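PDB 7C5W: metal-independent carbonic anhydrase from Nostoc sp. PCC 7120 = FACHB-418, which catalyses the hydration of carbon dioxide to bicarbonate without needing a metal cofactor, working as a homotetramer built as a dimer of dimers. Local coordinates for residues 129-134 with 156-161; 151-156 with 170-175. All blocks are in the same frame, centred on the assembly; numbering follows the deposited sequence.

Interaction 1 (129-134 with 156-161)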
loop_
_atom_site.group_PDB
_atom_site.type_symbol
_atom_site.label_atom_id
_atom_site.label_comp_id
_atom_site.label_asym_id
_atom_site.label_seq_id
_atom_site.Cartn_x
_atom_site.Cartn_y
_atom_site.Cartn_z
ATOM N N THR A 129 -2.304 6.676 -2.972
ATOM C CA THR A 129 -2.704 5.314 -2.528
ATOM C C THR A 129 -1.681 4.764 -1.540
ATOM O O THR A 129 -1.589 3.534 -1.437
ATOM C CB THR A 129 -2.754 4.349 -3.717
ATOM O OG1 THR A 129 -1.418 4.211 -4.204
ATOM C CG2 THR A 129 -3.641 4.832 -4.837
ATOM N N GLY A 130 -0.910 5.642 -0.893
ATOM C CA GLY A 130 0.098 5.281 0.127
ATOM C C GLY A 130 1.517 5.329 -0.417
ATOM O O GLY A 130 2.124 6.417 -0.440
ATOM N N ASN A 131 2.028 4.181 -0.851
ATOM C CA ASN A 131 3.398 4.043 -1.399
ATOM C C ASN A 131 3.486 4.667 -2.803
ATOM O O ASN A 131 4.618 4.975 -3.255
ATOM C CB ASN A 131 3.803 2.576 -1.432
ATOM C CG ASN A 131 5.279 2.422 -1.172
ATOM O OD1 ASN A 131 6.042 2.157 -2.100
ATOM N ND2 ASN A 131 5.682 2.628 0.077
ATOM N N THR A 132 2.354 4.809 -3.496
ATOM C CA THR A 132 2.293 5.377 -4.864
ATOM C C THR A 132 1.342 6.569 -4.867
ATOM O O THR A 132 0.613 6.766 -3.879
ATOM C CB THR A 132 1.880 4.337 -5.913
ATOM O OG1 THR A 132 0.469 4.152 -5.834
ATOM C CG2 THR A 132 2.585 3.011 -5.743
ATOM N N ALA A 133 1.385 7.336 -5.949
ATOM C CA ALA A 133 0.567 8.543 -6.179
ATOM C C ALA A 133 0.375 8.713 -7.689
ATOM O O ALA A 133 1.375 8.656 -8.430
ATOM C CB ALA A 133 1.235 9.738 -5.542
ATOM N N THR A 134 -0.876 8.857 -8.122
ATOM C CA THR A 134 -1.259 9.067 -9.537
ATOM C C THR A 134 -1.696 10.524 -9.689
ATOM O O THR A 134 -2.368 11.024 -8.778
ATOM C CB THR A 134 -2.323 8.045 -9.945
ATOM O OG1 THR A 134 -1.860 6.767 -9.521
ATOM C CG2 THR A 134 -2.585 8.005 -11.432
ATOM N N GLN A 156 2.153 7.885 -12.638
ATOM C CA GLN A 156 2.121 7.187 -11.325
ATOM C C GLN A 156 3.545 7.151 -10.771
ATOM O O GLN A 156 4.430 6.689 -11.480
ATOM C CB GLN A 156 1.536 5.782 -11.445
ATOM C CG GLN A 156 1.270 5.124 -10.096
ATOM C CD GLN A 156 0.722 3.723 -10.231
ATOM O OE1 GLN A 156 0.427 3.050 -9.249
ATOM N NE2 GLN A 156 0.588 3.257 -11.455
ATOM N N PHE A 157 3.739 7.672 -9.563
ATOM C CA PHE A 157 5.037 7.693 -8.856
ATOM C C PHE A 157 5.045 6.608 -7.781
ATOM O O PHE A 157 4.058 6.491 -7.031
ATOM C CB PHE A 157 5.278 9.074 -8.253
ATOM C CG PHE A 157 5.354 10.165 -9.292
ATOM C CD1 PHE A 157 6.535 10.408 -9.979
ATOM C CD2 PHE A 157 4.231 10.916 -9.608
ATOM C CE1 PHE A 157 6.595 11.402 -10.945
ATOM C CE2 PHE A 157 4.299 11.913 -10.567
ATOM C CZ PHE A 157 5.477 12.150 -11.237
ATOM N N LEU A 158 6.122 5.826 -7.742
ATOM C CA LEU A 158 6.438 4.894 -6.628
ATOM C C LEU A 158 7.635 5.446 -5.838
ATOM O O LEU A 158 8.630 5.863 -6.461
ATOM C CB LEU A 158 6.731 3.514 -7.218
ATOM C CG LEU A 158 7.164 2.442 -6.223
ATOM C CD1 LEU A 158 6.048 2.125 -5.254
ATOM C CD2 LEU A 158 7.583 1.174 -6.950
ATOM N N LYS A 159 7.519 5.491 -4.512
ATOM C CA LYS A 159 8.611 5.904 -3.588
ATOM C C LYS A 159 9.470 4.668 -3.309
ATOM O O LYS A 159 8.954 3.720 -2.667
ATOM C CB LYS A 159 8.006 6.496 -2.313
ATOM C CG LYS A 159 9.000 7.061 -1.310
ATOM C CD LYS A 159 8.302 7.890 -0.264
ATOM C CE LYS A 159 9.192 8.904 0.414
ATOM N NZ LYS A 159 8.402 9.997 1.029
ATOM N N ASP A 160 10.699 4.643 -3.836
ATOM C CA ASP A 160 11.612 3.471 -3.749
ATOM C C ASP A 160 12.157 3.351 -2.319
ATOM O O ASP A 160 11.874 4.251 -1.490
ATOM C CB ASP A 160 12.747 3.546 -4.776
ATOM C CG ASP A 160 13.647 4.762 -4.645
ATOM O OD1 ASP A 160 13.704 5.356 -3.534
ATOM O OD2 ASP A 160 14.276 5.119 -5.664
ATOM N N ASP A 161 12.894 2.265 -2.058
ATOM C CA ASP A 161 13.485 1.916 -0.738
ATOM C C ASP A 161 14.355 3.082 -0.245
ATOM O O ASP A 161 14.617 3.124 0.965
ATOM C CB ASP A 161 14.271 0.597 -0.810
ATOM C CG ASP A 161 13.435 -0.676 -0.947
ATOM O OD1 ASP A 161 12.225 -0.635 -0.643
ATOM O OD2 ASP A 161 14.008 -1.727 -1.341
#
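A133 and F157 form the hydrogen-bonded pair at the centre of this antiparallel contact, where strand 132-143 of the hairpin begins and strand 148-159 ends. F157 N gives a nearly straight bond (171°) to A133 O at 2.8 Å. The return bond, A133 N to F157 O at 3.0 Å, is more bent, at 143°. Two residues further on, K159 N reaches N131 O at 3.2 Å, carrying the pairing into the turn before T132. F157 O also receives a CA-H...O contact from T132 CA at 3.0 Å.

Much of the side-chain packing belongs to the non-hydrogen-bonded pairs T132-L158 and T134-Q156, with N131 added. L158 CD1 meets two partners: T132 CG2 lies 3.6 Å from it, and N131 OD1, at the end of a side chain that leans toward the other strand, comes within 3.2 Å of the same methyl. Q156 puts CG anti to its backbone N (chi1 -170°), which brings CG to 3.6 Å from T134 OG1, the two side chains crossing at a slant. Beyond CG the chain stays extended and OE1 ends 3.6 Å from T132 OG1.

The polar ends of T134 and Q156 find their hydrogen bonds across the subunit boundary: T134 OG1 with Q156 of the second subunit, and Q156 NE2 with T134 of that subunit. K159 NZ forms a salt bridge with E28 of helix 26-50. That helix also packs, through V29 and A32, on the face carrying A133 and F157, opposite that of T132 and T134, while strand 165-173 pairs along the other side of 156-159.

Interaction 2 (151-156 with 170-175)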
loop_
_atom_site.group_PDB
_atom_site.type_symbol
_atom_site.label_atom_id
_atom_site.label_comp_id
_atom_site.label_asym_id
_atom_site.label_seq_id
_atom_site.Cartn_x
_atom_site.Cartn_y
_atom_site.Cartn_z
ATOM N N VAL A 151 -0.818 18.483 -23.768
ATOM C CA VAL A 151 -1.104 17.022 -23.674
ATOM C C VAL A 151 -2.016 16.764 -22.470
ATOM O O VAL A 151 -1.965 17.544 -21.493
ATOM C CB VAL A 151 0.205 16.214 -23.565
ATOM C CG1 VAL A 151 1.038 16.324 -24.834
ATOM C CG2 VAL A 151 1.025 16.620 -22.353
ATOM N N ASP A 152 -2.816 15.705 -22.552
ATOM C CA ASP A 152 -3.509 15.076 -21.401
ATOM C C ASP A 152 -2.572 14.011 -20.826
ATOM O O ASP A 152 -2.289 13.049 -21.572
ATOM C CB ASP A 152 -4.822 14.443 -21.850
ATOM C CG ASP A 152 -5.729 15.383 -22.631
ATOM O OD1 ASP A 152 -5.738 16.597 -22.313
ATOM O OD2 ASP A 152 -6.449 14.882 -23.526
ATOM N N LYS A 153 -2.106 14.168 -19.575
ATOM C CA LYS A 153 -1.039 13.310 -18.996
ATOM C C LYS A 153 -1.461 12.666 -17.671
ATOM O O LYS A 153 -1.863 13.403 -16.736
ATOM C CB LYS A 153 0.246 14.097 -18.743
ATOM C CG LYS A 153 1.481 13.213 -18.598
ATOM C CD LYS A 153 2.761 13.974 -18.499
ATOM C CE LYS A 153 3.101 14.748 -19.755
ATOM N NZ LYS A 153 3.594 13.857 -20.832
ATOM N N THR A 154 -1.274 11.342 -17.585
ATOM C CA THR A 154 -1.342 10.545 -16.334
ATOM C C THR A 154 0.061 10.065 -15.953
ATOM O O THR A 154 0.696 9.443 -16.803
ATOM C CB THR A 154 -2.284 9.351 -16.495
ATOM O OG1 THR A 154 -3.553 9.908 -16.818
ATOM C CG2 THR A 154 -2.370 8.492 -15.254
ATOM N N TRP A 155 0.515 10.367 -14.732
ATOM C CA TRP A 155 1.749 9.811 -14.103
ATOM C C TRP A 155 1.371 8.928 -12.908
ATOM O O TRP A 155 0.386 9.255 -12.213
ATOM C CB TRP A 155 2.667 10.922 -13.601
ATOM C CG TRP A 155 3.609 11.494 -14.609
ATOM C CD1 TRP A 155 4.491 10.820 -15.397
ATOM C CD2 TRP A 155 3.816 12.890 -14.869
ATOM N NE1 TRP A 155 5.216 11.703 -16.147
ATOM C CE2 TRP A 155 4.825 12.977 -15.848
ATOM C CE3 TRP A 155 3.249 14.068 -14.370
ATOM C CZ2 TRP A 155 5.266 14.199 -16.351
ATOM C CZ3 TRP A 155 3.693 15.275 -14.863
ATOM C CH2 TRP A 155 4.687 15.337 -15.839
ATOM N N GLN A 156 2.153 7.885 -12.638
ATOM C CA GLN A 156 2.121 7.187 -11.325
ATOM C C GLN A 156 3.545 7.151 -10.771
ATOM O O GLN A 156 4.430 6.689 -11.480
ATOM C CB GLN A 156 1.536 5.782 -11.445
ATOM C CG GLN A 156 1.270 5.124 -10.096
ATOM C CD GLN A 156 0.722 3.723 -10.231
ATOM O OE1 GLN A 156 0.427 3.050 -9.249
ATOM N NE2 GLN A 156 0.588 3.257 -11.455
ATOM N N HIS A 170 3.169 6.286 -17.146
ATOM C CA HIS A 170 3.255 7.541 -17.926
ATOM C C HIS A 170 2.424 7.379 -19.201
ATOM O O HIS A 170 2.918 6.786 -20.161
ATOM C CB HIS A 170 4.722 7.859 -18.230
ATOM C CG HIS A 170 4.952 9.235 -18.755
ATOM N ND1 HIS A 170 3.930 10.006 -19.271
ATOM C CD2 HIS A 170 6.079 9.968 -18.865
ATOM C CE1 HIS A 170 4.415 11.161 -19.671
ATOM N NE2 HIS A 170 5.731 11.162 -19.443
ATOM N N HIS A 171 1.184 7.857 -19.184
ATOM C CA HIS A 171 0.273 7.864 -20.352
ATOM C C HIS A 171 0.059 9.321 -20.765
ATOM O O HIS A 171 -0.504 10.078 -19.958
ATOM C CB HIS A 171 -1.019 7.121 -20.001
ATOM C CG HIS A 171 -1.932 6.852 -21.148
ATOM N ND1 HIS A 171 -2.685 5.699 -21.224
ATOM C CD2 HIS A 171 -2.250 7.583 -22.238
ATOM C CE1 HIS A 171 -3.431 5.735 -22.312
ATOM N NE2 HIS A 171 -3.176 6.880 -22.956
ATOM N N SER A 172 0.522 9.686 -21.963
ATOM C CA SER A 172 0.403 11.041 -22.563
ATOM C C SER A 172 -0.359 10.933 -23.888
ATOM O O SER A 172 -0.037 10.028 -24.671
ATOM C CB SER A 172 1.768 11.649 -22.752
ATOM O OG SER A 172 1.689 13.062 -22.838
ATOM N N SER A 173 -1.339 11.809 -24.112
ATOM C CA SER A 173 -2.197 11.824 -25.323
ATOM C C SER A 173 -2.506 13.267 -25.755
ATOM O O SER A 173 -2.766 14.147 -24.874
ATOM C CB SER A 173 -3.463 11.035 -25.096
ATOM O OG SER A 173 -4.232 11.581 -24.027
ATOM N N LEU A 174 -2.503 13.500 -27.070
ATOM C CA LEU A 174 -2.983 14.769 -27.667
ATOM C C LEU A 174 -4.477 14.883 -27.385
ATOM O O LEU A 174 -5.200 13.894 -27.471
ATOM C CB LEU A 174 -2.690 14.777 -29.170
ATOM C CG LEU A 174 -1.209 14.828 -29.546
ATOM C CD1 LEU A 174 -1.039 14.700 -31.052
ATOM C CD2 LEU A 174 -0.556 16.104 -29.033
ATOM N N PRO A 175 -4.976 16.081 -27.011
ATOM C CA PRO A 175 -6.409 16.267 -26.791
ATOM C C PRO A 175 -7.214 15.829 -28.025
ATOM O O PRO A 175 -6.859 16.218 -29.122
ATOM C CB PRO A 175 -6.525 17.778 -26.518
ATOM C CG PRO A 175 -5.149 18.172 -25.989
ATOM C CD PRO A 175 -4.187 17.296 -26.760
#
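D152 and S173 are joined by two backbone bonds, the pattern of an antiparallel hydrogen-bonded pair, in the hairpin of strands 148-159 and 165-173: D152 N to S173 O at 2.8 Å and S173 N to D152 O at 3.0 Å. T154 and H171 repeat it, with T154 N to H171 O at 2.8 Å, almost straight at 173°, and H171 N to T154 O at 2.9 Å. Both amides and both carbonyls of each pair are therefore satisfied within the two strands.

K153 supplies the side-chain bond. Its chain bends at chi3 and again at chi4 (-75°), the latter bringing NZ to S172 OG at 2.9 Å; S172 OG is also bonded to T79, which binds bicarbonate. On the way CD lies 3.3 Å above the plane of the W155 ring, toward its rim, and NZ arrives in plane at the edge of the H170 imidazole. An alanine in place of K153 would probably leave S172 OG without this donor and open a gap beside the W155 ring.

W155 and H170 make an edge-to-face pair, ring centroids 4.2 Å apart and planes at 56°, with W155 NE1 over the centre of the imidazole.

On the face of T154, H171 and S173, the polar ends are bonded across the dimer: T154 OG1 to H171 of the second subunit, and S173 OG to H171 of that subunit as well. Strand 132-143 pairs along the far side of 151-155. On the other face W36 of helix 26-50 meets W155 and H170, and F76 of strand 75-77 stacks on H170.

The two interactions are neighbouring parts of the antiparallel portion of one mixed sheet; their centres are about 18 Å apart, and both use strand 148-159, which pairs with 132-143 in interaction 1 and with 165-173 in interaction 2. Q156 belongs to both. They touch directly where T134 CG2 packs 3.3 Å from W155 O and 3.9 Å from T154 CG2. On the face carrying T134, T154 and Q156, both contacts meet the second subunit. They differ in their relation to the bicarbonate site: the S172 side chain of interaction 2 lies about 3 Å from that of T79 and about 6 Å from that of Y97, both bicarbonate-binding residues, whereas interaction 1 lies away from them.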